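PDB 4AZC: beta-n-acetylhexosaminidase from Streptococcus pneumoniae, which probably hydrolyses terminal beta-linked N-acetylhexosamine residues of glycans, as the catalytic module of a family 20 glycoside hydrolase. Local coordinates for residues I13-G18 with L326-D331; I247-K252 with Q308-K313; G277-I282 with G302-N307. All coordinates share one frame; numbering follows the deposited sequence.

All three contacts border one pocket, the NGW site at the end of the parallel barrel. Contact 1 joins the strands 10-16 and 321-329 and supplies W329 and D331. Contact 3 lies next to it, with centres about 14 Å apart; the strand 281-282 pairs with 321-329 there (W329 N to Y281 O 2.8 Å), and Y280 and I282 reach the ligand. Contact 2 adds W250 and is linked to contact 3 through W250 O and G277 N, 3.1 Å apart, the two centres being about 10 Å from each other. Contacts 1 and 2 do not touch: their centres lie about 18 Å apart, their nearest atoms about 6 Å, yet both meet NGW.

Contact 1: residues I13-G18 with L326-D331; sequences ISIDAG and LSIWAD. With NGW ((2S,3aR,5R,6S,7R,7aR)-5-(hydroxymethyl)-2-methyl-2,3a,5,6,7,7a-hexahydro-1H-pyrano[3,2-d][1,3]thiazole-6,7-diol), chain K.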
loop_
_atom_site.group_PDB
_atom_site.type_symbol
_atom_site.label_atom_id
_atom_site.label_comp_id
_atom_site.label_asym_id
_atom_site.label_seq_id
_atom_site.Cartn_x
_atom_site.Cartn_y
_atom_site.Cartn_z
ATOM N N ILE B 13 0.601 6.965 1.597
ATOM C CA ILE B 13 2.043 6.772 1.509
ATOM C C ILE B 13 2.306 5.272 1.390
ATOM O O ILE B 13 1.827 4.479 2.208
ATOM C CB ILE B 13 2.821 7.407 2.716
ATOM C CG1 ILE B 13 4.329 7.170 2.585
ATOM C CG2 ILE B 13 2.320 6.866 4.068
ATOM C CD1 ILE B 13 4.944 7.809 1.360
ATOM N N SER B 14 3.030 4.888 0.342
ATOM C CA SER B 14 3.400 3.490 0.116
ATOM C C SER B 14 4.839 3.217 0.547
ATOM O O SER B 14 5.741 4.003 0.243
ATOM C CB SER B 14 3.234 3.115 -1.350
ATOM O OG SER B 14 3.579 1.757 -1.537
ATOM N N ILE B 15 5.043 2.084 1.229
ATOM C CA ILE B 15 6.357 1.692 1.749
ATOM C C ILE B 15 6.685 0.264 1.312
ATOM O O ILE B 15 5.926 -0.673 1.596
ATOM C CB ILE B 15 6.404 1.758 3.318
ATOM C CG1 ILE B 15 5.964 3.133 3.841
ATOM C CG2 ILE B 15 7.784 1.339 3.861
ATOM C CD1 ILE B 15 6.970 4.285 3.638
ATOM N N ASP B 16 7.823 0.107 0.648
ATOM C CA ASP B 16 8.311 -1.205 0.220
ATOM C C ASP B 16 8.993 -1.946 1.364
ATOM O O ASP B 16 10.235 -1.959 1.460
ATOM C CB ASP B 16 9.287 -1.023 -0.953
ATOM C CG ASP B 16 9.650 -2.329 -1.649
ATOM O OD1 ASP B 16 9.125 -3.414 -1.287
ATOM O OD2 ASP B 16 10.482 -2.263 -2.586
ATOM N N ALA B 17 8.195 -2.572 2.230
ATOM C CA ALA B 17 8.747 -3.402 3.297
ATOM C C ALA B 17 8.702 -4.886 2.927
ATOM O O ALA B 17 8.683 -5.754 3.793
ATOM C CB ALA B 17 8.021 -3.149 4.614
ATOM N N GLY B 18 8.652 -5.161 1.629
ATOM C CA GLY B 18 8.793 -6.518 1.111
ATOM C C GLY B 18 10.237 -6.749 0.700
ATOM O O GLY B 18 10.839 -7.760 1.066
ATOM N N LEU B 326 1.658 8.123 -2.937
ATOM C CA LEU B 326 3.073 8.416 -3.149
ATOM C C LEU B 326 3.878 7.220 -2.619
ATOM O O LEU B 326 3.568 6.663 -1.559
ATOM C CB LEU B 326 3.472 9.755 -2.490
ATOM C CG LEU B 326 4.917 10.251 -2.667
ATOM C CD1 LEU B 326 5.007 11.761 -2.561
ATOM C CD2 LEU B 326 5.866 9.588 -1.666
ATOM N N SER B 327 4.887 6.803 -3.383
ATOM C CA SER B 327 5.488 5.500 -3.165
ATOM C C SER B 327 6.998 5.544 -2.942
ATOM O O SER B 327 7.747 6.125 -3.737
ATOM C CB SER B 327 5.163 4.553 -4.331
ATOM O OG SER B 327 3.762 4.482 -4.589
ATOM N N ILE B 328 7.415 4.901 -1.856
ATOM C CA ILE B 328 8.814 4.702 -1.521
ATOM C C ILE B 328 9.197 3.265 -1.886
ATOM O O ILE B 328 8.527 2.314 -1.484
ATOM C CB ILE B 328 9.068 4.962 -0.009
ATOM C CG1 ILE B 328 8.407 6.277 0.465
ATOM C CG2 ILE B 328 10.560 4.901 0.307
ATOM C CD1 ILE B 328 8.896 7.553 -0.227
ATOM N N TRP B 329 10.264 3.109 -2.662
ATOM C CA TRP B 329 10.654 1.785 -3.155
ATOM C C TRP B 329 12.068 1.424 -2.731
ATOM O O TRP B 329 12.925 2.301 -2.555
ATOM C CB TRP B 329 10.547 1.721 -4.674
ATOM C CG TRP B 329 9.163 1.933 -5.205
ATOM C CD1 TRP B 329 8.674 3.074 -5.779
ATOM C CD2 TRP B 329 8.092 0.975 -5.236
ATOM N NE1 TRP B 329 7.369 2.882 -6.170
ATOM C CE2 TRP B 329 6.984 1.609 -5.840
ATOM C CE3 TRP B 329 7.959 -0.349 -4.801
ATOM C CZ2 TRP B 329 5.756 0.961 -6.032
ATOM C CZ3 TRP B 329 6.734 -1.000 -4.998
ATOM C CH2 TRP B 329 5.648 -0.339 -5.604
ATOM N N ALA B 330 12.315 0.131 -2.572
ATOM C CA ALA B 330 13.606 -0.329 -2.074
ATOM C C ALA B 330 14.324 -1.259 -3.057
ATOM O O ALA B 330 14.857 -2.304 -2.657
ATOM C CB ALA B 330 13.427 -0.989 -0.706
ATOM N N ASP B 331 14.360 -0.857 -4.331
ATOM C CA ASP B 331 14.945 -1.676 -5.425
ATOM C C ASP B 331 16.300 -2.288 -5.050
ATOM O O ASP B 331 16.579 -3.452 -5.362
ATOM C CB ASP B 331 15.061 -0.869 -6.727
ATOM C CG ASP B 331 13.704 -0.442 -7.290
ATOM O OD1 ASP B 331 12.738 -0.249 -6.515
ATOM O OD2 ASP B 331 13.599 -0.283 -8.524
HETATM O O4 NGW K . 10.291 -0.778 -7.112
HETATM C C4 NGW K . 9.739 -0.697 -8.417
HETATM C C3 NGW K . 8.450 -1.505 -8.477
HETATM C C5 NGW K . 9.437 0.770 -8.738
HETATM O O3 NGW K . 8.721 -2.865 -8.120
HETATM C C2 NGW K . 7.831 -1.405 -9.895
HETATM N N2 NGW K . 6.442 -1.925 -9.924
HETATM C C1 NGW K . 7.734 0.065 -10.379
HETATM C C7 NGW K . 5.568 -1.026 -9.147
HETATM C C8 NGW K . 4.127 -1.194 -9.622
HETATM S S1 NGW K . 6.225 0.641 -9.503
HETATM O O5 NGW K . 8.950 0.842 -10.093
HETATM C C6 NGW K . 10.699 1.652 -8.629
HETATM O O6 NGW K . 11.721 1.156 -9.504
HETATM O O HOH W 1 6.026 1.557 -2.415
#
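L326 opens the pairing with I13-G18. Its O accepts the S14 N-H at 2.7 Å from S14 N, almost in line with the carbonyl bond (165°), and its CD2 lies 3.6 Å from I13 CD1. I13 has CG1 opposite the backbone N (chi1 180°), which carries CD1 over to the neighbouring strand. S327 turns to the other face of the sheet, where its OG meets S14 CB; S14 OG itself is bonded to H43 ND1. Next, I328 N donates to S14 O at 2.8 Å, while its CG1 packs against both I13 CD1 and I15 CD1, with I342 of helix 339-351 also on this face. I328 O takes a weak bond from D16 N, 3.1 Å away, and also accepts a hydrogen bond from a water that meets S14 OG. That water sits over the centre of the W329 indole. NGW lies on the opposite face, with C5 and O4 against the ring, and D16 OD2 comes up in the ring plane, 3.9 Å from W329 CE3, its carboxylate turned 72° to the indole. The same D16 OD2 accepts A330 N at 3.0 Å on its anti side and forms a salt bridge to R19, so the carboxylate that edges the tryptophan is fixed twice. D331 finishes the run by gripping two hydroxyls of NGW, O4 on the pyranose ring and O6 on the hydroxymethyl arm: O4 donates to D331 OD1 at 2.6 Å, and O6 donates to D331 OD2, also at 2.6 Å. Here the first and last strands of the TIM barrel meet in parallel, closing the cylinder and delivering pocket residues from its C-terminal rim.

Contact 2: residues I247-K252 with Q308-K313; sequences ISYWSK and QLASTK. With NGW ((2S,3aR,5R,6S,7R,7aR)-5-(hydroxymethyl)-2-methyl-2,3a,5,6,7,7a-hexahydro-1H-pyrano[3,2-d][1,3]thiazole-6,7-diol), chain K.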
loop_
_atom_site.group_PDB
_atom_site.type_symbol
_atom_site.label_atom_id
_atom_site.label_comp_id
_atom_site.label_asym_id
_atom_site.label_seq_id
_atom_site.Cartn_x
_atom_site.Cartn_y
_atom_site.Cartn_z
ATOM N N ILE B 247 -7.673 -0.122 -9.327
ATOM C CA ILE B 247 -6.415 -0.080 -10.056
ATOM C C ILE B 247 -5.453 0.948 -9.487
ATOM O O ILE B 247 -5.741 2.139 -9.487
ATOM C CB ILE B 247 -6.645 0.237 -11.558
ATOM C CG1 ILE B 247 -7.592 -0.788 -12.193
ATOM C CG2 ILE B 247 -5.323 0.286 -12.299
ATOM C CD1 ILE B 247 -7.093 -2.234 -12.145
ATOM N N SER B 248 -4.306 0.475 -9.011
ATOM C CA SER B 248 -3.185 1.357 -8.699
ATOM C C SER B 248 -2.453 1.662 -10.018
ATOM O O SER B 248 -1.667 0.841 -10.515
ATOM C CB SER B 248 -2.248 0.707 -7.670
ATOM O OG SER B 248 -1.169 1.564 -7.331
ATOM N N TYR B 249 -2.753 2.824 -10.605
ATOM C CA TYR B 249 -2.194 3.185 -11.913
ATOM C C TYR B 249 -0.965 4.067 -11.763
ATOM O O TYR B 249 -1.068 5.176 -11.257
ATOM C CB TYR B 249 -3.230 3.867 -12.820
ATOM C CG TYR B 249 -2.801 3.817 -14.278
ATOM C CD1 TYR B 249 -1.760 4.627 -14.755
ATOM C CD2 TYR B 249 -3.407 2.942 -15.164
ATOM C CE1 TYR B 249 -1.354 4.574 -16.087
ATOM C CE2 TYR B 249 -3.002 2.881 -16.506
ATOM C CZ TYR B 249 -1.977 3.690 -16.951
ATOM O OH TYR B 249 -1.584 3.617 -18.260
ATOM N N TRP B 250 0.182 3.574 -12.235
ATOM C CA TRP B 250 1.473 4.247 -12.022
ATOM C C TRP B 250 2.223 4.620 -13.298
ATOM O O TRP B 250 3.066 5.502 -13.274
ATOM C CB TRP B 250 2.391 3.398 -11.118
ATOM C CG TRP B 250 2.903 2.156 -11.773
ATOM C CD1 TRP B 250 2.215 0.983 -11.968
ATOM C CD2 TRP B 250 4.211 1.947 -12.325
ATOM N NE1 TRP B 250 3.012 0.067 -12.608
ATOM C CE2 TRP B 250 4.243 0.628 -12.837
ATOM C CE3 TRP B 250 5.357 2.747 -12.441
ATOM C CZ2 TRP B 250 5.380 0.089 -13.452
ATOM C CZ3 TRP B 250 6.490 2.208 -13.059
ATOM C CH2 TRP B 250 6.490 0.892 -13.551
ATOM N N SER B 251 1.936 3.941 -14.402
ATOM C CA SER B 251 2.670 4.179 -15.650
ATOM C C SER B 251 1.970 3.504 -16.821
ATOM O O SER B 251 1.329 2.466 -16.646
ATOM C CB SER B 251 4.099 3.630 -15.529
ATOM O OG SER B 251 4.791 3.723 -16.759
ATOM N N LYS B 252 2.085 4.091 -18.011
ATOM C CA LYS B 252 1.607 3.421 -19.220
ATOM C C LYS B 252 2.722 2.607 -19.885
ATOM O O LYS B 252 2.572 2.134 -21.015
ATOM C CB LYS B 252 0.990 4.423 -20.206
ATOM C CG LYS B 252 0.087 3.747 -21.274
ATOM C CD LYS B 252 -0.675 4.730 -22.148
ATOM C CE LYS B 252 0.245 5.610 -22.968
ATOM N NZ LYS B 252 -0.612 6.352 -23.939
ATOM N N GLN B 308 -3.587 13.983 -11.485
ATOM C CA GLN B 308 -3.039 13.624 -12.801
ATOM C C GLN B 308 -2.515 12.197 -12.875
ATOM O O GLN B 308 -1.523 11.860 -12.244
ATOM C CB GLN B 308 -1.943 14.593 -13.250
ATOM C CG GLN B 308 -1.414 14.292 -14.641
ATOM C CD GLN B 308 -0.583 15.422 -15.182
ATOM O OE1 GLN B 308 -1.118 16.463 -15.566
ATOM N NE2 GLN B 308 0.727 15.241 -15.204
ATOM N N LEU B 309 -3.191 11.378 -13.667
ATOM C CA LEU B 309 -2.741 10.023 -13.954
ATOM C C LEU B 309 -1.565 10.019 -14.930
ATOM O O LEU B 309 -1.509 10.830 -15.867
ATOM C CB LEU B 309 -3.901 9.198 -14.520
ATOM C CG LEU B 309 -4.935 8.822 -13.452
ATOM C CD1 LEU B 309 -6.309 8.848 -14.047
ATOM C CD2 LEU B 309 -4.626 7.450 -12.825
ATOM N N ALA B 310 -0.630 9.098 -14.708
ATOM C CA ALA B 310 0.552 8.985 -15.564
ATOM C C ALA B 310 0.127 8.825 -17.011
ATOM O O ALA B 310 -0.849 8.129 -17.300
ATOM C CB ALA B 310 1.390 7.802 -15.142
ATOM N N SER B 311 0.882 9.459 -17.905
ATOM C CA SER B 311 0.628 9.459 -19.347
ATOM C C SER B 311 -0.508 10.378 -19.774
ATOM O O SER B 311 -0.915 10.351 -20.939
ATOM C CB SER B 311 0.400 8.038 -19.897
ATOM O OG SER B 311 -0.953 7.634 -19.720
ATOM N N THR B 312 -1.031 11.190 -18.852
ATOM C CA THR B 312 -2.115 12.131 -19.195
ATOM C C THR B 312 -1.822 13.533 -18.700
ATOM O O THR B 312 -1.027 13.725 -17.788
ATOM C CB THR B 312 -3.523 11.712 -18.643
ATOM O OG1 THR B 312 -3.551 11.832 -17.208
ATOM C CG2 THR B 312 -3.898 10.299 -19.083
ATOM N N LYS B 313 -2.470 14.507 -19.327
ATOM C CA LYS B 313 -2.359 15.908 -18.946
ATOM C C LYS B 313 -3.674 16.353 -18.279
ATOM O O LYS B 313 -4.727 16.375 -18.912
ATOM C CB LYS B 313 -2.054 16.761 -20.196
ATOM C CG LYS B 313 -1.972 18.261 -19.963
ATOM C CD LYS B 313 -1.961 19.024 -21.303
ATOM C CE LYS B 313 -1.802 20.519 -21.090
ATOM N NZ LYS B 313 -0.526 20.818 -20.383
HETATM O O4 NGW K . 10.291 -0.778 -7.112
HETATM C C4 NGW K . 9.739 -0.697 -8.417
HETATM C C3 NGW K . 8.450 -1.505 -8.477
HETATM C C5 NGW K . 9.437 0.770 -8.738
HETATM O O3 NGW K . 8.721 -2.865 -8.120
HETATM C C2 NGW K . 7.831 -1.405 -9.895
HETATM N N2 NGW K . 6.442 -1.925 -9.924
HETATM C C1 NGW K . 7.734 0.065 -10.379
HETATM C C7 NGW K . 5.568 -1.026 -9.147
HETATM C C8 NGW K . 4.127 -1.194 -9.622
HETATM S S1 NGW K . 6.225 0.641 -9.503
HETATM O O5 NGW K . 8.950 0.842 -10.093
HETATM C C6 NGW K . 10.699 1.652 -8.629
HETATM O O6 NGW K . 11.721 1.156 -9.504
HETATM O O HOH W 2 -0.664 7.626 -12.128
HETATM O O HOH W 3 -2.470 7.936 -21.963
#
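Y249 and L309 meet where strand 246-249 of the TIM barrel ends against a type II beta turn running from L309 to T312. The tyrosine CB rests on L309 CD2 at 3.8 Å. With CG opposite the backbone N (chi1 -161°), the ring runs along the turn, packing on P262 and L265 of helix 262-267, its CE1 passing obliquely beside the carbonyl of A310, and its hydroxyl bonds to A260 O. W250 heads the other way, and its indole forms a wall of the pocket: NGW S1 lies over the centre of one face, S251 CB covers the rim of the other, and NE1 is held by D229 while approaching NGW C8 at 3.4 Å. The turn touches this residue only through its backbone, A310 CB pressing on W250 O at 3.4 Å. The segments share no direct hydrogen bond; water does the polar joining, one molecule donating to Y249 O at 2.6 Å and accepting from A310 N at 3.0 Å. At the solvent-side end K252 lies alongside S311, CB to CB 3.7 Å. A bend at chi3 (63°) folds the lysine chain round the serine, and a second water accepts from K252 NZ at 3.1 Å while donating to S311 OG at 2.7 Å.

Contact 3: residues G277-I282 with G302-N307; sequences GDWYYI and GKTPFN. With NGW ((2S,3aR,5R,6S,7R,7aR)-5-(hydroxymethyl)-2-methyl-2,3a,5,6,7,7a-hexahydro-1H-pyrano[3,2-d][1,3]thiazole-6,7-diol), chain K.
W279 pushes the edge of its indole into the bend T304-F306, and T304 also ties back to D278. From CB, the tryptophan's CG is set opposite its own carbonyl carbon (chi1 -57°), and the ring extends edge-first to the other segment. The first ring atom to meet that segment is NE1: it passes 3.6 Å from T304 CB, while its N-H is spent on N300 O of helix 294-303. CE2 follows, near T304 CG2. Then CZ2 sits between two backbone oxygens, 3.5 Å from T304 O and 3.5 Å from P305 O, and CH2 ends 3.6 Å from F306 O. All three carbonyls lie at the ring's edge, near its plane, where the slightly positive C-H rim probably suits them; F306 O has proper donors as well, from N274 and S324. F349 meets the indole with its ring plane at about 45°, and L326 packs on it too.

The joint belongs to the beta-alpha-beta unit made of strand 281-282, helix 294-303 and strand 321-329: T304 is the first residue past the helix to leave helical angles, so the tryptophan meets the chain just as it leaves the helix for the long loop that leads to strand 321-329.

T304 OG1 donates to D278 OD2 at 2.7 Å, arriving on the anti side of the carboxylate and 26° out of its plane. The two side chains cross nearly at right angles. T304 CG2 lies opposite the backbone N and reaches W279 CZ2 at 3.7 Å. Farther along, Y280 and I282 reach the ligand. The Y280 ring has G277 CA over one face, W329 meets that ring edge-to-face, and Y280 OH stands 3.0 Å from NGW S1. I282 CG1 touches NGW C6 at 3.7 Å.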
loop_
_atom_site.group_PDB
_atom_site.type_symbol
_atom_site.label_atom_id
_atom_site.label_comp_id
_atom_site.label_asym_id
_atom_site.label_seq_id
_atom_site.Cartn_x
_atom_site.Cartn_y
_atom_site.Cartn_z
ATOM N N GLY B 277 3.968 7.528 -11.068
ATOM C CA GLY B 277 5.415 7.306 -11.036
ATOM C C GLY B 277 6.256 8.557 -10.823
ATOM O O GLY B 277 7.385 8.458 -10.343
ATOM N N ASP B 278 5.726 9.732 -11.167
ATOM C CA ASP B 278 6.458 10.996 -10.953
ATOM C C ASP B 278 6.856 11.219 -9.490
ATOM O O ASP B 278 7.853 11.903 -9.208
ATOM C CB ASP B 278 5.640 12.210 -11.416
ATOM C CG ASP B 278 5.387 12.211 -12.899
ATOM O OD1 ASP B 278 6.064 11.441 -13.615
ATOM O OD2 ASP B 278 4.507 12.985 -13.342
ATOM N N TRP B 279 6.086 10.640 -8.568
ATOM C CA TRP B 279 6.313 10.869 -7.140
ATOM C C TRP B 279 7.207 9.831 -6.470
ATOM O O TRP B 279 7.450 9.914 -5.263
ATOM C CB TRP B 279 4.979 10.971 -6.400
ATOM C CG TRP B 279 4.051 12.058 -6.947
ATOM C CD1 TRP B 279 4.385 13.348 -7.277
ATOM C CD2 TRP B 279 2.640 11.942 -7.169
ATOM N NE1 TRP B 279 3.271 14.031 -7.708
ATOM C CE2 TRP B 279 2.186 13.191 -7.648
ATOM C CE3 TRP B 279 1.713 10.898 -7.010
ATOM C CZ2 TRP B 279 0.852 13.420 -7.986
ATOM C CZ3 TRP B 279 0.386 11.128 -7.346
ATOM C CH2 TRP B 279 -0.033 12.384 -7.819
ATOM N N TYR B 280 7.701 8.869 -7.250
ATOM C CA TYR B 280 8.539 7.779 -6.726
ATOM C C TYR B 280 9.850 8.233 -6.137
ATOM O O TYR B 280 10.541 9.067 -6.706
ATOM C CB TYR B 280 8.898 6.775 -7.837
ATOM C CG TYR B 280 7.801 5.820 -8.179
ATOM C CD1 TYR B 280 6.519 5.971 -7.632
ATOM C CD2 TYR B 280 8.016 4.789 -9.085
ATOM C CE1 TYR B 280 5.492 5.100 -7.957
ATOM C CE2 TYR B 280 6.981 3.907 -9.412
ATOM C CZ TYR B 280 5.723 4.077 -8.843
ATOM O OH TYR B 280 4.691 3.219 -9.153
ATOM N N TYR B 281 10.208 7.623 -5.016
ATOM C CA TYR B 281 11.563 7.701 -4.505
ATOM C C TYR B 281 12.067 6.297 -4.183
ATOM O O TYR B 281 11.429 5.556 -3.438
ATOM C CB TYR B 281 11.659 8.614 -3.282
ATOM C CG TYR B 281 13.033 8.576 -2.642
ATOM C CD1 TYR B 281 14.184 8.815 -3.403
ATOM C CD2 TYR B 281 13.184 8.293 -1.281
ATOM C CE1 TYR B 281 15.449 8.768 -2.835
ATOM C CE2 TYR B 281 14.456 8.244 -0.693
ATOM C CZ TYR B 281 15.575 8.485 -1.479
ATOM O OH TYR B 281 16.823 8.452 -0.915
ATOM N N ILE B 282 13.209 5.953 -4.772
ATOM C CA ILE B 282 13.860 4.661 -4.585
ATOM C C ILE B 282 15.015 4.915 -3.633
ATOM O O ILE B 282 15.883 5.746 -3.915
ATOM C CB ILE B 282 14.405 4.089 -5.931
ATOM C CG1 ILE B 282 13.268 3.591 -6.824
ATOM C CG2 ILE B 282 15.419 2.944 -5.694
ATOM C CD1 ILE B 282 12.746 4.615 -7.805
ATOM N N GLY B 302 4.907 19.043 -6.656
ATOM C CA GLY B 302 4.404 20.353 -7.072
ATOM C C GLY B 302 4.005 20.405 -8.536
ATOM O O GLY B 302 2.948 20.935 -8.880
ATOM N N LYS B 303 4.844 19.839 -9.395
ATOM C CA LYS B 303 4.663 19.891 -10.854
ATOM C C LYS B 303 3.595 18.951 -11.400
ATOM O O LYS B 303 2.951 19.261 -12.396
ATOM C CB LYS B 303 5.992 19.587 -11.545
ATOM C CG LYS B 303 6.987 20.743 -11.506
ATOM C CD LYS B 303 8.385 20.328 -11.995
ATOM C CE LYS B 303 8.465 20.123 -13.512
ATOM N NZ LYS B 303 8.021 18.748 -13.904
ATOM N N THR B 304 3.440 17.791 -10.763
ATOM C CA THR B 304 2.432 16.803 -11.152
ATOM C C THR B 304 1.160 16.957 -10.298
ATOM O O THR B 304 1.191 16.684 -9.100
ATOM C CB THR B 304 3.010 15.368 -11.023
ATOM O OG1 THR B 304 4.177 15.254 -11.844
ATOM C CG2 THR B 304 1.982 14.312 -11.422
ATOM N N PRO B 305 0.035 17.397 -10.916
ATOM C CA PRO B 305 -1.207 17.599 -10.137
ATOM C C PRO B 305 -1.682 16.342 -9.405
ATOM O O PRO B 305 -1.505 15.236 -9.905
ATOM C CB PRO B 305 -2.225 18.014 -11.206
ATOM C CG PRO B 305 -1.368 18.677 -12.271
ATOM C CD PRO B 305 -0.132 17.814 -12.321
ATOM N N PHE B 306 -2.283 16.535 -8.228
ATOM C CA PHE B 306 -2.817 15.441 -7.396
ATOM C C PHE B 306 -3.683 14.442 -8.180
ATOM O O PHE B 306 -3.556 13.223 -8.012
ATOM C CB PHE B 306 -3.607 16.032 -6.212
ATOM C CG PHE B 306 -4.034 15.020 -5.188
ATOM C CD1 PHE B 306 -3.168 14.627 -4.179
ATOM C CD2 PHE B 306 -5.308 14.481 -5.224
ATOM C CE1 PHE B 306 -3.554 13.701 -3.225
ATOM C CE2 PHE B 306 -5.717 13.540 -4.274
ATOM C CZ PHE B 306 -4.844 13.150 -3.274
ATOM N N ASN B 307 -4.564 14.961 -9.028
ATOM C CA ASN B 307 -5.432 14.133 -9.858
ATOM C C ASN B 307 -4.846 13.650 -11.187
ATOM O O ASN B 307 -5.557 12.993 -11.956
ATOM C CB ASN B 307 -6.734 14.877 -10.170
ATOM C CG ASN B 307 -7.643 14.998 -8.976
ATOM O OD1 ASN B 307 -8.532 15.851 -8.967
ATOM N ND2 ASN B 307 -7.431 14.167 -7.958
HETATM O O4 NGW K . 10.291 -0.778 -7.112
HETATM C C4 NGW K . 9.739 -0.697 -8.417
HETATM C C3 NGW K . 8.450 -1.505 -8.477
HETATM C C5 NGW K . 9.437 0.770 -8.738
HETATM O O3 NGW K . 8.721 -2.865 -8.120
HETATM C C2 NGW K . 7.831 -1.405 -9.895
HETATM N N2 NGW K . 6.442 -1.925 -9.924
HETATM C C1 NGW K . 7.734 0.065 -10.379
HETATM C C7 NGW K . 5.568 -1.026 -9.147
HETATM C C8 NGW K . 4.127 -1.194 -9.622
HETATM S S1 NGW K . 6.225 0.641 -9.503
HETATM O O5 NGW K . 8.950 0.842 -10.093
HETATM C C6 NGW K . 10.699 1.652 -8.629
HETATM O O6 NGW K . 11.721 1.156 -9.504
#